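Local atomic coordinates of fructose-2,6-bisphosphatase TIGAR B (Danio rerio, PDB entry 3E9D), a protein that probably hydrolyses fructose-2,6-bisphosphate, and also fructose-1,6-bisphosphate, to slow glycolysis and divert sugar into the pentose phosphate pathway. Residues A5-R10 / H177-S182; K20-Q25 / G93-R98; V56-R61 / L86-G91; E126-R131 / G184-I189. All blocks are in the same frame, centred on the assembly; numbering follows the deposited sequence.

Interaction 1: A5-R10 / H177-S182; sequences ALTIVR and HALMVS. With PO4 (phosphate ion), chain D; PO4 (phosphate ion), chain C.
Ala5 O accepts a hydrogen bond from Ala178 N at 2.8 Å and lies 3.4 Å from His177 CA, a CA-H...O contact. This begins a parallel ladder between strands 5-10 and 177-182, inside the mixed sheet of the histidine phosphatase fold. Four more backbone bonds follow: Thr7 N to Ala178 O, Met180 N to Thr7 O, Val9 N to Met180 O and Ser182 N to Val9 O. On one face of the sheet, Ala5 CB sits over the centre of the His177 ring, 3.6 Å from its centroid, a CH-pi contact. Val9 CG2 and Leu179 CD1 touch at 3.8 Å on this face, which helix 60-71 covers. On the other face, Ile8 and Met180 run side by side, with helix 184-197 against them. The Arg10 side chain runs out past the strand end, CG anti to the backbone N (chi1 179°). It lies close to His11, the phosphohistidine residue. Arg10 NE bonds O2 of the chain C phosphate at 2.9 Å, NH1 bonds O2 of the chain D phosphate at 2.8 Å, and NH2 bonds oxygens of both. A methionine here removes the guanidinium and would probably leave both phosphates less firmly held. Arg10 NH1 also bonds Cys215 O.

Interaction 2: K20-Q25 / G93-R98; sequences KLLQGQ and GVAEGR
Glu96 reaches across to the loop 20-25 and ends on the backbone N of Gly24. Its CB is still 4.3 Å from Leu22 O. CG is anti to the backbone N (chi1 -173°), which brings it to 3.6 Å from the same Leu22 O. Further out, CD lies 3.5 Å from Gly24 N. At the tip, OE2 accepts a hydrogen bond from Gly24 N at 2.9 Å. The donor comes from above the carboxylate plane, 54° out of it, and the bond is bent. OE2 also takes the N-H groups of Gly26 and Ile27, so three backbone donors of one loop grip a single oxygen. OE1 is linked to Gln25 N through a water, and its bond to that water is weak. A CB on Gly24 would press against Glu96 CD.

Beside this grip the backbones pair directly. Leu22 N gives a nearly straight bond to Arg98 O at 2.9 Å, and Leu22 O receives Gly97 N at 2.7 Å. Residues 95-98 form a type II turn, and Gly97 has the positive phi such turns use; a side chain there would jam against the preceding carbonyl. Leu22 CD1 packs on Ala95 CB at 3.9 Å.

Gln23 lies close to His11 and to a bound phosphate, and Gly24 O accepts Arg61 NH2. The Glu96 grip thus fixes a loop that borders the active site. The contact joins the loop after helix 15-18 to the loop before helix 100-110. Leu22 and Ala95 both rest on Leu103 of helix 100-110, while Leu21 and Gln23 lean on Tyr16 of helix 15-18.

Interaction 3: V56-R61 / L86-G91; sequences VSNLQR and LLRERG. With PO4 (phosphate ion), chain C.
Leu87 packs its CB on Ser57 CB at 3.7 Å and lays CD1 against the backbone of Val56. Its carbonyl O is bonded by Ser182 OG. Ser57 OG accepts Leu59 N, an ST turn, and is hydrogen-bonded to His183 NE2. Next, Arg88 CB touches Asn58 OD1 at 3.5 Å and Leu59 CD1 at 4.1 Å. Asn58 OD1 is buried here and has no partner in the model. Glu89 follows, with CB 3.8 Å from Arg61 NH2. Its chain turns at chi2 (55°), and OE2 ends 2.4 Å from O4 of the chain C phosphate. The Arg61 side chain crosses that of Glu89 at about a right angle and holds O1 of that phosphate at the guanidinium edge, NE and NH2 each at 2.9 Å. NH2 also bonds Gly24 O. Glu89 OE1 accepts Arg90 N at 2.7 Å and also Phe186 N, and OE2 accepts Ala185 N. An alanine here removes the carboxylate, which would probably leave the N-H groups of Arg90, Ala185 and Phe186 without their mate and open a gap beside the phosphate. Glutamate and arginine thus converge on one anion, as in the phosphate pocket of histidine phosphatases, where Glu89 is the inferred proton donor or acceptor.

Interaction 4: E126-R131 / G184-I189; sequences EQVKTR and GAFIRI. With PO4 (phosphate ion), chain C.
Helices 126-131 and 184-189 pack across each other at 77°, their axes 9.5 Å apart at the closest point. The backbones come nearest at Val128 with Phe186 and at Lys129 with Ile189. Val128 points at the second helix and carries the centre of the contact. Its CG1, anti to the backbone N (chi1 -179°), touches Phe186 CD1 at 3.6 Å and Ile189 CD1 at 3.8 Å. The Val128 and Ile189 side chains meet at about a right angle. One residue along, Lys129 CB rests on Ile189 CG2 at 3.9 Å. Arg131 NH1 lies by the CD1-CE1 side of the Phe186 ring, 3.5 Å from CE1, with guanidinium and ring planes 22° apart. No hydrogen bond joins the two segments. Lys129 NZ forms a salt bridge with Asp197 and a weaker one with Glu126 of its own helix, and Arg131 is held by Glu123 and by Arg88 O. At the start of the second helix, Gly184 N gives a straight bond to O2 of the chain C phosphate at 2.8 Å. The contact is therefore mostly apolar, with the Arg131 guanidinium beside the Phe186 ring, and the N-terminal end of helix 184-197 would probably add a favourable field for the bound anion.

Overall arrangement
Interaction 1 is the deepest contact, a backbone ladder near the centre of the chain. Interactions 3 and 4 are also buried, and neither has a hydrogen bond between its own segments. Interaction 3 adjoins the C-terminal end of the ladder, while the second helix of interaction 4 packs on one face of it. Interaction 2 is partly buried, about 20 Å from the chain centre, and relies on backbone bonds and one carboxylate. Interactions 1, 3 and 4 all reach the chain C phosphate. Strand 177-182 of interaction 1 runs on into helix 184-197 of interaction 4. The 86-91 loop bonds to segments of the other three interactions, including a weak bond from Arg88 NE to Gln25 OE1 of interaction 2.

Interaction 1: A5-R10 / H177-S182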
# COMPACT_ATOMS: atom_id res chain seq x y z
N ALA A 5 -2.12 12.89 -0.64
CA ALA A 5 -2.85 11.66 -0.40
C ALA A 5 -2.04 10.49 -0.92
O ALA A 5 -1.32 10.61 -1.93
CB ALA A 5 -4.21 11.70 -1.11
N LEU A 6 -2.14 9.36 -0.22
CA LEU A 6 -1.53 8.13 -0.68
C LEU A 6 -2.60 7.04 -0.74
O LEU A 6 -3.15 6.66 0.30
CB LEU A 6 -0.40 7.69 0.26
CG LEU A 6 0.22 6.34 -0.09
CD1 LEU A 6 1.01 6.44 -1.39
CD2 LEU A 6 1.13 5.82 1.04
N THR A 7 -2.88 6.54 -1.94
CA THR A 7 -3.81 5.42 -2.11
C THR A 7 -3.00 4.16 -2.30
O THR A 7 -2.10 4.12 -3.14
CB THR A 7 -4.74 5.63 -3.31
OG1 THR A 7 -5.56 6.78 -3.06
CG2 THR A 7 -5.64 4.40 -3.56
N ILE A 8 -3.33 3.13 -1.53
CA ILE A 8 -2.55 1.90 -1.51
C ILE A 8 -3.44 0.74 -1.95
O ILE A 8 -4.52 0.52 -1.37
CB ILE A 8 -2.06 1.60 -0.08
CG1 ILE A 8 -1.18 2.75 0.45
CG2 ILE A 8 -1.29 0.23 -0.05
CD1 ILE A 8 -0.87 2.64 1.99
N VAL A 9 -2.98 -0.01 -2.96
CA VAL A 9 -3.78 -1.09 -3.52
C VAL A 9 -2.97 -2.38 -3.56
O VAL A 9 -1.83 -2.38 -4.03
CB VAL A 9 -4.29 -0.74 -4.96
CG1 VAL A 9 -5.24 -1.83 -5.52
CG2 VAL A 9 -4.96 0.65 -4.98
N ARG A 10 -3.53 -3.48 -3.04
CA ARG A 10 -2.91 -4.79 -3.25
C ARG A 10 -3.18 -5.30 -4.69
O ARG A 10 -4.27 -5.08 -5.24
CB ARG A 10 -3.42 -5.80 -2.21
CG ARG A 10 -2.83 -7.22 -2.39
CD ARG A 10 -3.33 -8.21 -1.33
NE ARG A 10 -2.80 -9.54 -1.59
CZ ARG A 10 -3.46 -10.67 -1.35
NH1 ARG A 10 -4.69 -10.65 -0.83
NH2 ARG A 10 -2.89 -11.81 -1.66
N HIS A 177 -1.43 13.50 -5.14
CA HIS A 177 -2.03 12.19 -4.83
C HIS A 177 -1.22 11.08 -5.46
O HIS A 177 -1.18 10.96 -6.70
CB HIS A 177 -3.47 12.14 -5.33
CG HIS A 177 -4.29 11.03 -4.72
ND1 HIS A 177 -5.64 11.16 -4.50
CD2 HIS A 177 -3.96 9.79 -4.30
CE1 HIS A 177 -6.11 10.05 -3.95
NE2 HIS A 177 -5.10 9.20 -3.81
N ALA A 178 -0.57 10.28 -4.61
CA ALA A 178 0.24 9.16 -5.06
C ALA A 178 -0.55 7.85 -5.01
O ALA A 178 -1.35 7.65 -4.09
CB ALA A 178 1.50 9.04 -4.21
N LEU A 179 -0.31 6.98 -5.99
CA LEU A 179 -0.84 5.61 -5.98
C LEU A 179 0.30 4.65 -5.71
O LEU A 179 1.38 4.80 -6.27
CB LEU A 179 -1.48 5.28 -7.34
CG LEU A 179 -1.99 3.85 -7.58
CD1 LEU A 179 -3.16 3.56 -6.62
CD2 LEU A 179 -2.44 3.71 -9.06
N MET A 180 0.07 3.68 -4.83
CA MET A 180 1.08 2.70 -4.49
C MET A 180 0.42 1.34 -4.72
O MET A 180 -0.66 1.09 -4.19
CB MET A 180 1.53 2.88 -3.02
CG MET A 180 2.39 1.74 -2.44
SD MET A 180 2.67 1.96 -0.63
CE MET A 180 2.68 0.24 -0.15
N VAL A 181 1.05 0.48 -5.51
CA VAL A 181 0.50 -0.86 -5.78
C VAL A 181 1.51 -1.90 -5.28
O VAL A 181 2.66 -1.89 -5.71
CB VAL A 181 0.09 -1.07 -7.27
CG1 VAL A 181 -0.55 -2.46 -7.48
CG2 VAL A 181 -0.93 0.02 -7.68
N SER A 182 1.06 -2.76 -4.38
CA SER A 182 1.96 -3.65 -3.65
C SER A 182 1.28 -4.98 -3.26
O SER A 182 0.41 -5.49 -3.98
CB SER A 182 2.54 -2.91 -2.42
OG SER A 182 3.59 -3.64 -1.78
P PO4 D . -6.03 -14.02 -0.98
O1 PO4 D . -4.53 -14.06 -0.76
O2 PO4 D . -6.57 -12.70 -0.46
O3 PO4 D . -6.37 -14.20 -2.45
O4 PO4 D . -6.67 -15.18 -0.22
P PO4 C . 0.82 -11.29 -2.36
O1 PO4 C . 1.94 -10.98 -3.33
O2 PO4 C . 0.02 -10.07 -1.98
O3 PO4 C . -0.14 -12.29 -2.97
O4 PO4 C . 1.40 -11.94 -1.12

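Interaction 2: K20-Q25 / G93-R98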
# COMPACT_ATOMS: atom_id res chain seq x y z
N LYS A 20 -4.14 -20.85 -2.48
CA LYS A 20 -3.60 -20.58 -1.14
C LYS A 20 -2.16 -21.07 -0.98
O LYS A 20 -1.79 -21.68 0.03
CB LYS A 20 -4.53 -21.12 -0.05
CG LYS A 20 -5.94 -20.57 -0.14
CD LYS A 20 -6.82 -21.13 0.96
CE LYS A 20 -8.27 -20.62 0.84
NZ LYS A 20 -8.35 -19.14 1.06
N LEU A 21 -1.35 -20.79 -2.01
CA LEU A 21 0.09 -21.02 -1.97
C LEU A 21 0.81 -19.71 -1.64
O LEU A 21 0.40 -18.66 -2.10
CB LEU A 21 0.58 -21.54 -3.31
CG LEU A 21 -0.15 -22.76 -3.88
CD1 LEU A 21 0.44 -23.14 -5.23
CD2 LEU A 21 -0.03 -23.92 -2.90
N LEU A 22 1.88 -19.78 -0.85
CA LEU A 22 2.64 -18.57 -0.47
C LEU A 22 3.34 -17.94 -1.66
O LEU A 22 4.10 -18.61 -2.38
CB LEU A 22 3.67 -18.88 0.60
CG LEU A 22 3.32 -18.66 2.06
CD1 LEU A 22 4.53 -19.06 2.87
CD2 LEU A 22 2.93 -17.19 2.35
N GLN A 23 3.10 -16.65 -1.85
CA GLN A 23 3.69 -15.94 -2.99
C GLN A 23 4.56 -14.77 -2.53
O GLN A 23 4.05 -13.77 -2.04
CB GLN A 23 2.57 -15.45 -3.92
CG GLN A 23 2.96 -15.47 -5.39
CD GLN A 23 1.82 -15.03 -6.30
OE1 GLN A 23 1.99 -14.97 -7.50
NE2 GLN A 23 0.69 -14.68 -5.73
N GLY A 24 5.87 -14.88 -2.69
CA GLY A 24 6.80 -13.87 -2.18
C GLY A 24 7.54 -13.15 -3.28
O GLY A 24 6.93 -12.58 -4.17
N GLN A 25 8.87 -13.18 -3.23
CA GLN A 25 9.69 -12.40 -4.16
C GLN A 25 10.23 -13.23 -5.30
O GLN A 25 10.73 -12.66 -6.28
CB GLN A 25 10.88 -11.76 -3.43
CG GLN A 25 10.50 -11.02 -2.18
CD GLN A 25 11.69 -10.34 -1.50
OE1 GLN A 25 12.78 -10.28 -2.05
NE2 GLN A 25 11.46 -9.81 -0.31
N GLY A 93 11.38 -17.27 1.38
CA GLY A 93 12.49 -18.23 1.31
C GLY A 93 11.99 -19.60 0.86
O GLY A 93 11.23 -19.70 -0.11
N VAL A 94 12.38 -20.63 1.59
CA VAL A 94 12.04 -22.01 1.19
C VAL A 94 10.53 -22.33 1.29
O VAL A 94 10.07 -23.32 0.73
CB VAL A 94 12.85 -23.08 1.96
CG1 VAL A 94 14.35 -22.96 1.62
CG2 VAL A 94 12.59 -22.99 3.49
N ALA A 95 9.77 -21.49 1.99
CA ALA A 95 8.32 -21.68 2.14
C ALA A 95 7.53 -21.21 0.92
O ALA A 95 6.35 -21.55 0.76
CB ALA A 95 7.83 -20.98 3.40
N GLU A 96 8.17 -20.44 0.05
CA GLU A 96 7.48 -19.85 -1.09
C GLU A 96 7.00 -20.91 -2.06
O GLU A 96 7.74 -21.84 -2.39
CB GLU A 96 8.38 -18.84 -1.80
CG GLU A 96 7.64 -18.06 -2.89
CD GLU A 96 8.48 -16.98 -3.55
OE1 GLU A 96 9.72 -16.94 -3.34
OE2 GLU A 96 7.90 -16.17 -4.30
N GLY A 97 5.77 -20.78 -2.53
CA GLY A 97 5.19 -21.77 -3.44
C GLY A 97 4.60 -22.99 -2.74
O GLY A 97 4.03 -23.85 -3.40
N ARG A 98 4.75 -23.06 -1.43
CA ARG A 98 4.15 -24.12 -0.62
C ARG A 98 2.85 -23.60 -0.05
O ARG A 98 2.69 -22.40 0.12
CB ARG A 98 5.06 -24.52 0.55
CG ARG A 98 6.48 -24.90 0.21
CD ARG A 98 6.55 -26.26 -0.39
NE ARG A 98 7.47 -27.11 0.35
CZ ARG A 98 7.10 -28.11 1.15
NH1 ARG A 98 5.81 -28.40 1.32
NH2 ARG A 98 8.02 -28.83 1.77
O HOH W 1 9.97 -15.02 -1.31

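Interaction 3: V56-R61 / L86-G91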
# COMPACT_ATOMS: atom_id res chain seq x y z
N VAL A 56 5.03 1.27 -7.96
CA VAL A 56 4.62 -0.13 -8.00
C VAL A 56 5.81 -0.99 -7.67
O VAL A 56 6.95 -0.64 -8.00
CB VAL A 56 4.13 -0.53 -9.42
CG1 VAL A 56 3.36 -1.84 -9.37
CG2 VAL A 56 3.24 0.57 -10.02
N SER A 57 5.56 -2.15 -7.06
CA SER A 57 6.65 -3.11 -6.91
C SER A 57 7.13 -3.61 -8.29
O SER A 57 6.45 -3.43 -9.31
CB SER A 57 6.25 -4.26 -5.99
OG SER A 57 5.77 -5.38 -6.70
N ASN A 58 8.32 -4.20 -8.30
CA ASN A 58 8.94 -4.81 -9.47
C ASN A 58 8.27 -6.12 -9.91
O ASN A 58 8.68 -6.70 -10.92
CB ASN A 58 10.42 -5.11 -9.12
CG ASN A 58 10.55 -6.05 -7.92
OD1 ASN A 58 10.07 -5.73 -6.83
ND2 ASN A 58 11.16 -7.21 -8.11
N LEU A 59 7.28 -6.62 -9.17
CA LEU A 59 6.68 -7.95 -9.43
C LEU A 59 5.51 -7.85 -10.42
O LEU A 59 4.71 -6.93 -10.34
CB LEU A 59 6.25 -8.63 -8.11
CG LEU A 59 7.42 -8.90 -7.13
CD1 LEU A 59 6.92 -9.33 -5.74
CD2 LEU A 59 8.38 -9.92 -7.72
N GLN A 60 5.46 -8.80 -11.36
CA GLN A 60 4.53 -8.75 -12.49
C GLN A 60 3.07 -8.56 -12.04
O GLN A 60 2.36 -7.73 -12.62
CB GLN A 60 4.66 -10.01 -13.36
CG GLN A 60 3.64 -10.06 -14.49
CD GLN A 60 3.77 -11.27 -15.40
OE1 GLN A 60 4.23 -12.34 -15.00
NE2 GLN A 60 3.34 -11.09 -16.65
N ARG A 61 2.63 -9.31 -11.03
CA ARG A 61 1.23 -9.24 -10.57
C ARG A 61 0.83 -7.81 -10.17
O ARG A 61 -0.30 -7.40 -10.40
CB ARG A 61 0.93 -10.25 -9.45
CG ARG A 61 1.80 -10.13 -8.17
CD ARG A 61 1.78 -11.46 -7.40
NE ARG A 61 2.49 -11.43 -6.12
CZ ARG A 61 3.77 -11.75 -5.96
NH1 ARG A 61 4.50 -12.12 -7.00
NH2 ARG A 61 4.33 -11.73 -4.75
N LEU A 86 11.58 -1.72 -3.43
CA LEU A 86 11.29 -1.66 -1.99
C LEU A 86 9.84 -2.04 -1.67
O LEU A 86 9.53 -2.41 -0.53
CB LEU A 86 11.64 -0.27 -1.41
CG LEU A 86 13.11 0.14 -1.27
CD1 LEU A 86 13.24 1.67 -0.99
CD2 LEU A 86 13.79 -0.67 -0.16
N LEU A 87 8.96 -1.97 -2.67
CA LEU A 87 7.55 -2.38 -2.49
C LEU A 87 7.25 -3.88 -2.69
O LEU A 87 6.06 -4.26 -2.66
CB LEU A 87 6.63 -1.57 -3.42
CG LEU A 87 6.67 -0.05 -3.27
CD1 LEU A 87 5.74 0.61 -4.30
CD2 LEU A 87 6.26 0.36 -1.83
N ARG A 88 8.27 -4.70 -2.94
CA ARG A 88 8.06 -6.14 -3.15
C ARG A 88 7.52 -6.81 -1.91
O ARG A 88 7.71 -6.33 -0.78
CB ARG A 88 9.35 -6.86 -3.61
CG ARG A 88 10.49 -6.92 -2.56
CD ARG A 88 11.84 -7.31 -3.24
NE ARG A 88 12.93 -7.42 -2.26
CZ ARG A 88 13.67 -6.40 -1.82
NH1 ARG A 88 13.46 -5.15 -2.25
NH2 ARG A 88 14.64 -6.63 -0.94
N GLU A 89 6.85 -7.93 -2.13
CA GLU A 89 6.27 -8.71 -1.06
C GLU A 89 7.35 -9.21 -0.08
O GLU A 89 8.50 -9.40 -0.46
CB GLU A 89 5.52 -9.91 -1.66
CG GLU A 89 4.80 -10.82 -0.63
CD GLU A 89 3.83 -10.06 0.28
OE1 GLU A 89 4.25 -9.07 0.92
OE2 GLU A 89 2.63 -10.44 0.35
N ARG A 90 6.95 -9.42 1.17
CA ARG A 90 7.78 -10.12 2.13
C ARG A 90 8.36 -11.41 1.53
O ARG A 90 7.64 -12.20 0.90
CB ARG A 90 6.95 -10.46 3.37
CG ARG A 90 7.74 -11.21 4.43
CD ARG A 90 6.96 -11.25 5.74
NE ARG A 90 7.80 -11.84 6.77
CZ ARG A 90 7.38 -12.17 7.98
NH1 ARG A 90 6.11 -11.95 8.35
NH2 ARG A 90 8.25 -12.72 8.83
N GLY A 91 9.67 -11.61 1.72
CA GLY A 91 10.30 -12.84 1.25
C GLY A 91 9.95 -14.02 2.14
O GLY A 91 9.99 -13.90 3.36
P PO4 C . 0.82 -11.29 -2.36
O1 PO4 C . 1.94 -10.98 -3.33
O2 PO4 C . 0.02 -10.07 -1.98
O3 PO4 C . -0.14 -12.29 -2.97
O4 PO4 C . 1.40 -11.94 -1.12

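Interaction 4: E126-R131 / G184-I189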
# COMPACT_ATOMS: atom_id res chain seq x y z
N GLU A 126 10.72 -7.12 10.85
CA GLU A 126 11.50 -5.88 10.93
C GLU A 126 12.21 -5.53 9.61
O GLU A 126 12.35 -4.35 9.28
CB GLU A 126 12.53 -5.91 12.07
CG GLU A 126 11.94 -5.58 13.45
CD GLU A 126 11.18 -4.24 13.48
OE1 GLU A 126 11.80 -3.18 13.22
OE2 GLU A 126 9.97 -4.25 13.77
N GLN A 127 12.68 -6.55 8.89
CA GLN A 127 13.28 -6.36 7.58
C GLN A 127 12.28 -5.79 6.58
O GLN A 127 12.58 -4.87 5.84
CB GLN A 127 13.88 -7.68 7.06
CG GLN A 127 15.20 -8.05 7.73
CD GLN A 127 15.74 -9.40 7.24
OE1 GLN A 127 15.03 -10.41 7.23
NE2 GLN A 127 17.01 -9.41 6.84
N VAL A 128 11.07 -6.34 6.55
CA VAL A 128 10.01 -5.78 5.70
C VAL A 128 9.70 -4.32 6.10
O VAL A 128 9.58 -3.44 5.24
CB VAL A 128 8.73 -6.64 5.71
CG1 VAL A 128 7.66 -6.03 4.79
CG2 VAL A 128 9.04 -8.05 5.30
N LYS A 129 9.56 -4.07 7.40
CA LYS A 129 9.26 -2.71 7.88
C LYS A 129 10.37 -1.70 7.53
O LYS A 129 10.07 -0.55 7.15
CB LYS A 129 9.01 -2.72 9.38
CG LYS A 129 8.50 -1.38 9.93
CD LYS A 129 8.57 -1.33 11.47
CE LYS A 129 7.58 -2.28 12.11
NZ LYS A 129 7.53 -2.11 13.60
N THR A 130 11.63 -2.12 7.68
CA THR A 130 12.75 -1.30 7.23
C THR A 130 12.63 -0.91 5.75
O THR A 130 12.89 0.24 5.40
CB THR A 130 14.09 -2.01 7.53
OG1 THR A 130 14.22 -2.14 8.95
CG2 THR A 130 15.28 -1.24 6.96
N ARG A 131 12.22 -1.85 4.90
CA ARG A 131 11.98 -1.53 3.48
C ARG A 131 10.91 -0.46 3.27
O ARG A 131 11.09 0.47 2.47
CB ARG A 131 11.62 -2.80 2.68
CG ARG A 131 12.80 -3.75 2.48
CD ARG A 131 12.54 -4.70 1.32
NE ARG A 131 11.61 -5.80 1.61
CZ ARG A 131 10.38 -5.92 1.11
NH1 ARG A 131 9.88 -4.98 0.31
NH2 ARG A 131 9.66 -7.00 1.38
N GLY A 184 0.15 -8.08 -0.06
CA GLY A 184 -0.63 -8.20 1.16
C GLY A 184 0.17 -8.13 2.44
O GLY A 184 -0.14 -7.34 3.32
N ALA A 185 1.20 -8.96 2.56
CA ALA A 185 2.00 -8.98 3.78
C ALA A 185 2.74 -7.66 3.95
O ALA A 185 2.71 -7.07 5.03
CB ALA A 185 2.95 -10.17 3.81
N PHE A 186 3.35 -7.17 2.87
CA PHE A 186 4.02 -5.85 2.91
C PHE A 186 3.08 -4.71 3.35
O PHE A 186 3.45 -3.88 4.21
CB PHE A 186 4.61 -5.51 1.55
CG PHE A 186 5.37 -4.22 1.53
CD1 PHE A 186 6.72 -4.19 1.87
CD2 PHE A 186 4.72 -3.02 1.17
CE1 PHE A 186 7.44 -2.98 1.84
CE2 PHE A 186 5.43 -1.82 1.16
CZ PHE A 186 6.79 -1.80 1.49
N ILE A 187 1.89 -4.65 2.75
CA ILE A 187 0.93 -3.60 3.06
C ILE A 187 0.47 -3.70 4.51
O ILE A 187 0.34 -2.69 5.19
CB ILE A 187 -0.30 -3.60 2.06
CG1 ILE A 187 0.13 -3.08 0.67
CG2 ILE A 187 -1.45 -2.77 2.61
CD1 ILE A 187 -0.84 -3.50 -0.49
N ARG A 188 0.23 -4.93 4.99
CA ARG A 188 -0.21 -5.12 6.36
C ARG A 188 0.82 -4.60 7.33
O ARG A 188 0.49 -3.87 8.27
CB ARG A 188 -0.50 -6.59 6.66
CG ARG A 188 -1.41 -6.76 7.87
CD ARG A 188 -1.89 -8.21 7.99
NE ARG A 188 -2.88 -8.34 9.06
CZ ARG A 188 -3.33 -9.51 9.52
NH1 ARG A 188 -2.86 -10.64 9.01
NH2 ARG A 188 -4.23 -9.54 10.50
N ILE A 189 2.08 -4.98 7.09
CA ILE A 189 3.18 -4.52 7.92
C ILE A 189 3.31 -2.99 7.86
O ILE A 189 3.52 -2.33 8.89
CB ILE A 189 4.50 -5.27 7.57
CG1 ILE A 189 4.37 -6.74 8.02
CG2 ILE A 189 5.73 -4.60 8.25
CD1 ILE A 189 5.34 -7.73 7.31
P PO4 C . 0.82 -11.29 -2.36
O1 PO4 C . 1.94 -10.98 -3.33
O2 PO4 C . 0.02 -10.07 -1.98
O3 PO4 C . -0.14 -12.29 -2.97
O4 PO4 C . 1.40 -11.94 -1.12